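Local coordinates for collagen adhesin (Staphylococcus aureus, PDB 2F68), which is a surface adhesin that binds collagen, probably by wrapping its two immunoglobulin-like domains around the rope-like ligand as in the 'collagen hug' model, at residues Gly44-Gly49 and Asp96-Leu101. Residues are numbered along the deposited sequence; the frame is centred on the assembly and turned at random.
Sequences GKIQNG and DKVEKL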
loop_
_atom_site.group_PDB
_atom_site.type_symbol
_atom_site.label_atom_id
_atom_site.label_comp_id
_atom_site.label_asym_id
_atom_site.label_seq_id
_atom_site.Cartn_x
_atom_site.Cartn_y
_atom_site.Cartn_z
ATOM N N GLY A 44 1.835 -34.736 10.784
ATOM C CA GLY A 44 0.616 -34.773 11.589
ATOM C C GLY A 44 -0.628 -34.375 10.819
ATOM O O GLY A 44 -0.594 -33.446 10.008
ATOM N N LYS A 45 -1.727 -35.080 11.082
ATOM C CA LYS A 45 -3.009 -34.830 10.422
ATOM C C LYS A 45 -3.579 -33.462 10.800
ATOM O O LYS A 45 -3.655 -33.116 11.982
ATOM C CB LYS A 45 -4.011 -35.941 10.765
ATOM C CG LYS A 45 -5.336 -35.857 10.016
ATOM C CD LYS A 45 -6.310 -36.927 10.490
ATOM C CE LYS A 45 -7.695 -36.738 9.881
ATOM N NZ LYS A 45 -7.720 -36.995 8.413
ATOM N N ILE A 46 -3.969 -32.694 9.786
ATOM C CA ILE A 46 -4.547 -31.365 9.982
ATOM C C ILE A 46 -6.000 -31.489 10.445
ATOM O O ILE A 46 -6.823 -32.129 9.784
ATOM C CB ILE A 46 -4.451 -30.499 8.697
ATOM C CG1 ILE A 46 -2.995 -30.410 8.219
ATOM C CG2 ILE A 46 -5.024 -29.101 8.941
ATOM C CD1 ILE A 46 -2.831 -29.981 6.769
ATOM N N GLN A 47 -6.298 -30.872 11.587
ATOM C CA GLN A 47 -7.615 -30.973 12.215
ATOM C C GLN A 47 -8.384 -29.651 12.169
ATOM O O GLN A 47 -7.868 -28.634 11.695
ATOM C CB GLN A 47 -7.475 -31.447 13.666
ATOM C CG GLN A 47 -6.913 -32.857 13.821
ATOM C CD GLN A 47 -6.642 -33.231 15.269
ATOM O OE1 GLN A 47 -5.523 -33.599 15.625
ATOM N NE2 GLN A 47 -7.667 -33.135 16.111
ATOM N N ASN A 48 -9.623 -29.681 12.660
ATOM C CA ASN A 48 -10.461 -28.491 12.770
ATOM C C ASN A 48 -9.956 -27.551 13.861
ATOM O O ASN A 48 -9.763 -27.962 15.009
ATOM C CB ASN A 48 -11.921 -28.892 13.033
ATOM C CG ASN A 48 -12.825 -27.697 13.320
ATOM O OD1 ASN A 48 -12.713 -26.644 12.691
ATOM N ND2 ASN A 48 -13.736 -27.868 14.271
ATOM N N GLY A 49 -9.740 -26.291 13.492
ATOM C CA GLY A 49 -9.264 -25.276 14.428
ATOM C C GLY A 49 -7.759 -25.086 14.428
ATOM O O GLY A 49 -7.240 -24.226 15.142
ATOM N N ASP A 96 -13.778 -27.411 9.772
ATOM C CA ASP A 96 -14.163 -28.822 9.904
ATOM C C ASP A 96 -14.111 -29.612 8.591
ATOM O O ASP A 96 -14.082 -30.845 8.606
ATOM C CB ASP A 96 -15.552 -28.944 10.549
ATOM C CG ASP A 96 -16.635 -28.220 9.764
ATOM O OD1 ASP A 96 -17.022 -28.705 8.678
ATOM O OD2 ASP A 96 -17.115 -27.172 10.243
ATOM N N LYS A 97 -14.094 -28.898 7.468
ATOM C CA LYS A 97 -14.109 -29.519 6.141
ATOM C C LYS A 97 -12.750 -30.095 5.721
ATOM O O LYS A 97 -12.655 -30.789 4.706
ATOM C CB LYS A 97 -14.610 -28.523 5.085
ATOM C CG LYS A 97 -16.033 -28.009 5.301
ATOM C CD LYS A 97 -17.082 -29.004 4.813
ATOM C CE LYS A 97 -18.495 -28.463 4.994
ATOM N NZ LYS A 97 -18.791 -27.314 4.090
ATOM N N VAL A 98 -11.709 -29.810 6.501
ATOM C CA VAL A 98 -10.360 -30.307 6.214
ATOM C C VAL A 98 -10.135 -31.718 6.780
ATOM O O VAL A 98 -9.190 -32.410 6.390
ATOM C CB VAL A 98 -9.264 -29.311 6.706
ATOM C CG1 VAL A 98 -8.978 -29.483 8.199
ATOM C CG2 VAL A 98 -7.985 -29.461 5.888
ATOM N N GLU A 99 -11.017 -32.138 7.687
ATOM C CA GLU A 99 -10.908 -33.441 8.350
ATOM C C GLU A 99 -11.294 -34.612 7.444
ATOM O O GLU A 99 -10.882 -35.748 7.687
ATOM C CB GLU A 99 -11.742 -33.465 9.635
ATOM C CG GLU A 99 -11.184 -32.596 10.760
ATOM C CD GLU A 99 -11.954 -32.731 12.066
ATOM O OE1 GLU A 99 -13.126 -33.166 12.041
ATOM O OE2 GLU A 99 -11.383 -32.394 13.124
ATOM N N LYS A 100 -12.080 -34.331 6.406
ATOM C CA LYS A 100 -12.481 -35.351 5.435
ATOM C C LYS A 100 -11.400 -35.603 4.379
ATOM O O LYS A 100 -11.474 -36.576 3.625
ATOM C CB LYS A 100 -13.816 -34.981 4.769
ATOM C CG LYS A 100 -13.752 -33.792 3.814
ATOM C CD LYS A 100 -15.098 -33.545 3.145
ATOM C CE LYS A 100 -15.014 -32.435 2.105
ATOM N NZ LYS A 100 -14.795 -31.091 2.712
ATOM N N LEU A 101 -10.400 -34.725 4.339
ATOM C CA LEU A 101 -9.329 -34.800 3.349
ATOM C C LEU A 101 -8.089 -35.521 3.874
ATOM O O LEU A 101 -7.664 -35.302 5.012
ATOM C CB LEU A 101 -8.947 -33.399 2.858
ATOM C CG LEU A 101 -9.986 -32.576 2.088
ATOM C CD1 LEU A 101 -9.590 -31.110 2.081
ATOM C CD2 LEU A 101 -10.176 -33.092 0.665
#
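Two loops of the N-terminal immunoglobulin-like domain meet here: residues 44-49, which lead from strand 31-40 into strand 50-54, and the turn of residues 96-101, between strands 89-94 and 104-116. Glu99 reaches across with its chain extended beyond CG, and its OE2 accepts a hydrogen bond from Asn48 N at 3.3 Å. The bond is fairly straight, 160° at the hydrogen, but the donor stands above the carboxylate, 37° out of its plane. Glu99 OE2 also lies 3.5 Å from Asn48 CB. Beyond that CB, with Asn48 CG anti to the backbone N (chi1 173°), CG and OD1 come up against Asp96 N and CA; Asn48 OD1 is 3.2 Å from Asp96 N, at an angle too poor for a hydrogen bond. On the buried side, Val98 CG1 sits 3.8 Å from each of the carbonyl oxygens Ile46 O and Gln47 O, and meets Ile46 CG2 at 4.0 Å, the two side chains crossing at about a right angle. Lys45 reaches over with its tip, bent at chi4, Lys45 NZ making a weak 3.5 Å hydrogen bond to Glu99 O. Asp50 takes the N-H of Gln47, and Gly49 pairs through its backbone with Phe94, where the antiparallel strands 50-54 and 89-94 begin and end. An apolar contact and two hydrogen bonds, one weak, thus join two strand-connecting loops at one end of an immunoglobulin-like beta-sandwich.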